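Local coordinates for protein probable flavin reductase (Sinorhizobium meliloti, PDB 3RH7) that binds flavin mononucleotide and probably acts as an NADPH-dependent flavin reductase, at residues A179-I184 against G247-V252; L186-E191 against Y253-S258. All blocks are in the same frame, centred on the assembly; numbering follows the deposited sequence.

Contact 1: residues A179-I184 against G247-V252; sequences AVEGEI and GRQNIV
Glu183 has its CG wedged between the backbone N and the carbonyl carbon (chi1 67°) and then runs straight, while Arg248 starts with CG anti to its own N and bends at chi3 (-60°), so that carboxylate and guanidinium meet obliquely. Their planes are 63° apart, and Glu183 OE2 stands over one face of the guanidinium, 3.4 Å from Arg248 NE. No N-H is aimed at that oxygen, so this salt bridge is a matter of charge alone. Arg248 NH1 also makes a weak hydrogen bond to Thr210 OG1. An alanine in place of Arg248 would remove the guanidinium, and with it this charge pairing and the weak bond to Thr210, and would probably leave the exposed Glu183 carboxylate less well placed.

Deeper in, the contact turns apolar. Ile184 sets CG2 anti to its carbonyl carbon, and this methyl lies 3.8 Å from Gln249 CB. The CG1 branch of Ile184 meets Ile251 obliquely, tip to tip, with Ile184 CD1 3.7 Å from Ile251 CD1. Between the backbones, a bent CA-H...O contact runs from Ile184 CA to Gln249 O, 3.4 Å apart. Ala175 of helix 169-181 adds to the packing round Ile251. Gly182, with positive phi, is the first residue to leave helical angles, and two residues later the chain enters the sheet. The arrangement is a helix-to-strand turn at the start of the central parallel pair of a mixed four-stranded sheet, consistent with a Nudix-like fold.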
# COMPACT_ATOMS: atom_id res chain seq x y z
N ALA A 179 -23.55 3.64 -1.25
CA ALA A 179 -24.26 2.39 -1.00
C ALA A 179 -25.56 2.60 -0.22
O ALA A 179 -26.56 1.93 -0.49
CB ALA A 179 -23.36 1.44 -0.24
N VAL A 180 -25.54 3.54 0.73
CA VAL A 180 -26.70 3.81 1.58
C VAL A 180 -27.74 4.66 0.81
O VAL A 180 -28.94 4.50 1.05
CB VAL A 180 -26.28 4.46 2.92
CG1 VAL A 180 -27.51 4.85 3.75
CG2 VAL A 180 -25.35 3.53 3.71
N GLU A 181 -27.27 5.52 -0.13
CA GLU A 181 -28.11 6.41 -0.95
C GLU A 181 -29.12 5.62 -1.83
O GLU A 181 -30.20 6.11 -2.14
CB GLU A 181 -27.23 7.32 -1.81
CG GLU A 181 -27.13 8.76 -1.34
CD GLU A 181 -26.18 9.61 -2.16
OE1 GLU A 181 -26.54 9.98 -3.31
OE2 GLU A 181 -25.08 9.90 -1.66
N GLY A 182 -28.75 4.41 -2.22
CA GLY A 182 -29.62 3.55 -3.01
C GLY A 182 -28.83 2.50 -3.75
O GLY A 182 -27.72 2.16 -3.34
N GLU A 183 -29.41 2.00 -4.87
CA GLU A 183 -28.75 0.98 -5.70
C GLU A 183 -27.44 1.53 -6.28
O GLU A 183 -27.33 2.74 -6.53
CB GLU A 183 -29.66 0.43 -6.82
CG GLU A 183 -30.00 1.45 -7.88
CD GLU A 183 -30.87 1.05 -9.06
OE1 GLU A 183 -31.48 -0.04 -9.04
OE2 GLU A 183 -30.99 1.89 -9.99
N ILE A 184 -26.44 0.65 -6.40
CA ILE A 184 -25.15 1.01 -6.96
C ILE A 184 -24.86 0.15 -8.20
O ILE A 184 -25.19 -1.05 -8.24
CB ILE A 184 -23.98 0.90 -5.93
CG1 ILE A 184 -24.03 -0.48 -5.22
CG2 ILE A 184 -23.93 2.08 -4.98
CD1 ILE A 184 -23.34 -0.68 -3.85
N GLY A 247 -27.84 9.23 -13.33
CA GLY A 247 -28.26 9.60 -11.99
C GLY A 247 -27.78 8.60 -10.95
O GLY A 247 -27.75 8.90 -9.75
N ARG A 248 -27.34 7.41 -11.42
CA ARG A 248 -26.95 6.27 -10.62
C ARG A 248 -25.57 6.35 -9.98
O ARG A 248 -24.56 6.68 -10.62
CB ARG A 248 -27.02 5.03 -11.49
CG ARG A 248 -26.96 3.72 -10.73
CD ARG A 248 -27.23 2.54 -11.63
NE ARG A 248 -28.56 2.63 -12.24
CZ ARG A 248 -29.05 1.73 -13.08
NH1 ARG A 248 -28.34 0.64 -13.39
NH2 ARG A 248 -30.26 1.88 -13.61
N GLN A 249 -25.53 5.92 -8.71
CA GLN A 249 -24.30 5.77 -7.94
C GLN A 249 -23.48 4.64 -8.57
O GLN A 249 -24.02 3.60 -8.93
CB GLN A 249 -24.61 5.47 -6.47
CG GLN A 249 -25.02 6.67 -5.61
CD GLN A 249 -24.11 7.90 -5.65
OE1 GLN A 249 -24.58 9.03 -5.46
NE2 GLN A 249 -22.81 7.74 -5.84
N ASN A 250 -22.18 4.87 -8.73
CA ASN A 250 -21.29 3.92 -9.37
C ASN A 250 -20.06 3.58 -8.48
O ASN A 250 -19.35 4.50 -8.05
CB ASN A 250 -20.84 4.53 -10.70
CG ASN A 250 -21.48 3.93 -11.91
OD1 ASN A 250 -21.10 2.83 -12.34
ND2 ASN A 250 -22.42 4.66 -12.50
N ILE A 251 -19.84 2.28 -8.20
CA ILE A 251 -18.68 1.77 -7.44
C ILE A 251 -17.87 0.91 -8.43
O ILE A 251 -18.34 -0.16 -8.86
CB ILE A 251 -19.04 1.02 -6.12
CG1 ILE A 251 -19.64 2.00 -5.09
CG2 ILE A 251 -17.82 0.29 -5.55
CD1 ILE A 251 -20.23 1.37 -3.87
N VAL A 252 -16.68 1.40 -8.83
CA VAL A 252 -15.81 0.72 -9.80
C VAL A 252 -14.59 0.19 -9.06
O VAL A 252 -13.91 0.93 -8.33
CB VAL A 252 -15.42 1.62 -11.00
CG1 VAL A 252 -14.60 0.84 -12.03
CG2 VAL A 252 -16.65 2.24 -11.64

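Contact 2: residues L186-E191 against Y253-S258; sequences LGAVLE and YHALAS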
# COMPACT_ATOMS: atom_id res chain seq x y z
N LEU A 186 -22.15 -1.73 -9.93
CA LEU A 186 -20.83 -2.27 -9.62
C LEU A 186 -20.10 -2.54 -10.91
O LEU A 186 -20.49 -3.44 -11.65
CB LEU A 186 -20.92 -3.54 -8.79
CG LEU A 186 -21.70 -3.47 -7.50
CD1 LEU A 186 -21.63 -4.78 -6.81
CD2 LEU A 186 -21.16 -2.36 -6.61
N GLY A 187 -19.08 -1.74 -11.18
CA GLY A 187 -18.26 -1.91 -12.38
C GLY A 187 -16.87 -2.40 -12.05
O GLY A 187 -16.46 -2.37 -10.89
N ALA A 188 -16.13 -2.84 -13.06
CA ALA A 188 -14.77 -3.31 -12.85
C ALA A 188 -13.86 -3.04 -14.03
O ALA A 188 -14.27 -3.16 -15.18
CB ALA A 188 -14.78 -4.80 -12.56
N VAL A 189 -12.59 -2.70 -13.72
CA VAL A 189 -11.50 -2.55 -14.68
C VAL A 189 -10.75 -3.87 -14.55
O VAL A 189 -9.84 -3.99 -13.72
CB VAL A 189 -10.62 -1.29 -14.46
CG1 VAL A 189 -9.44 -1.27 -15.41
CG2 VAL A 189 -11.45 -0.02 -14.63
N LEU A 190 -11.28 -4.90 -15.25
CA LEU A 190 -10.81 -6.28 -15.20
C LEU A 190 -9.69 -6.50 -16.20
O LEU A 190 -9.93 -6.45 -17.41
CB LEU A 190 -12.00 -7.23 -15.46
CG LEU A 190 -11.76 -8.72 -15.37
CD1 LEU A 190 -11.58 -9.19 -13.94
CD2 LEU A 190 -12.90 -9.46 -15.96
N GLU A 191 -8.47 -6.75 -15.69
CA GLU A 191 -7.30 -6.92 -16.53
C GLU A 191 -6.89 -8.39 -16.74
O GLU A 191 -6.90 -9.17 -15.79
CB GLU A 191 -6.12 -6.16 -15.93
CG GLU A 191 -6.19 -4.65 -16.12
CD GLU A 191 -5.04 -3.86 -15.55
OE1 GLU A 191 -3.91 -4.40 -15.49
OE2 GLU A 191 -5.26 -2.67 -15.21
N TYR A 253 -14.34 -1.12 -9.22
CA TYR A 253 -13.22 -1.83 -8.60
C TYR A 253 -12.16 -2.13 -9.60
O TYR A 253 -12.44 -2.23 -10.81
CB TYR A 253 -13.70 -3.15 -8.00
CG TYR A 253 -14.12 -3.10 -6.55
CD1 TYR A 253 -13.18 -3.19 -5.53
CD2 TYR A 253 -15.46 -3.07 -6.20
CE1 TYR A 253 -13.56 -3.26 -4.19
CE2 TYR A 253 -15.86 -3.10 -4.86
CZ TYR A 253 -14.91 -3.22 -3.86
OH TYR A 253 -15.27 -3.31 -2.54
N HIS A 254 -10.94 -2.30 -9.12
CA HIS A 254 -9.87 -2.75 -9.98
C HIS A 254 -9.90 -4.26 -9.83
O HIS A 254 -10.15 -4.72 -8.72
CB HIS A 254 -8.52 -2.08 -9.63
CG HIS A 254 -7.44 -2.32 -10.65
ND1 HIS A 254 -7.69 -3.00 -11.87
CD2 HIS A 254 -6.12 -2.01 -10.61
CE1 HIS A 254 -6.52 -3.07 -12.50
NE2 HIS A 254 -5.55 -2.50 -11.79
N ALA A 255 -9.80 -5.04 -10.94
CA ALA A 255 -9.85 -6.50 -10.80
C ALA A 255 -8.88 -7.23 -11.74
O ALA A 255 -8.27 -6.59 -12.59
CB ALA A 255 -11.27 -6.99 -11.02
N LEU A 256 -8.70 -8.55 -11.53
CA LEU A 256 -7.82 -9.40 -12.33
C LEU A 256 -8.51 -10.65 -12.78
O LEU A 256 -9.20 -11.29 -11.97
CB LEU A 256 -6.58 -9.82 -11.56
CG LEU A 256 -5.52 -8.80 -11.33
CD1 LEU A 256 -4.39 -9.40 -10.56
CD2 LEU A 256 -5.03 -8.18 -12.62
N ALA A 257 -8.26 -11.04 -14.04
CA ALA A 257 -8.81 -12.26 -14.58
C ALA A 257 -7.70 -13.27 -14.87
O ALA A 257 -6.57 -12.89 -15.23
CB ALA A 257 -9.59 -11.98 -15.85
N SER A 258 -8.04 -14.57 -14.70
CA SER A 258 -7.13 -15.66 -14.98
C SER A 258 -6.93 -15.76 -16.50
O SER A 258 -7.60 -15.05 -17.26
CB SER A 258 -7.67 -16.96 -14.39
OG SER A 258 -8.96 -17.25 -14.91
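Tyr253 N, Val189 N, Ala255 N, Glu191 N and Ala257 N, donating in turn across the gap between strands 186-191 and 253-257, form a regular parallel beta ladder. Its register pairs Ala188 with Tyr253 and Leu190 with Ala255 on one face, Val189 with His254 and Glu191 with Leu256 on the other. Val189 O is gripped twice. Ala255 N reaches it over 3.0 Å from 48° above the carbonyl plane, whereas His254 ND1, also 3.0 Å from Val189 O, lies in that plane. The oxygen in turn sits only 7° out of the imidazole plane, so the bond, though somewhat bent, meets the ring edge in plane and should restrain its rotation.

Farther round the same ring, Glu191 extends beyond CG to put OE2 3.0 Å from His254 CE1. Carboxylate and ring are inclined by 49°, and the angle at NE2 is too poor for a hydrogen bond. On the opposite face Leu190 CD1 lies 3.7 Å from Ala255 CB and 3.9 Å from Ala257 CB.

In the next shell, Phe290 of helix 281-292 packs on both Val189 and Glu191, and Leu224 of helix 216-228 covers Ala188. Gly173 of the second subunit touches Tyr253. Because ND1 is the donor to a backbone carbonyl and a carboxylate borders the CE1 edge, the imidazole is probably polarised and a positive charge on it may be stabilised.

Both contacts use strand 249-257; contact 2 pairs it with strand 184-191, while contact 1 sets against it the end of helix 169-181 and the link into that strand. Contact 1 is partly buried, its centre about 25 Å from the centre of the chain; contact 2 continues inward, its centre about 15 Å from that point, with no exposed residue among those touching. The chemistry follows this place: an out-of-plane salt bridge and an isoleucine pair at the outer end, a continuous backbone ladder with a histidine held to a carbonyl farther in. Between them, Ile251 O and Gly187 N, 2.9 Å apart, probably hydrogen-bond and carry the pairing through. Each contact also touches the second subunit.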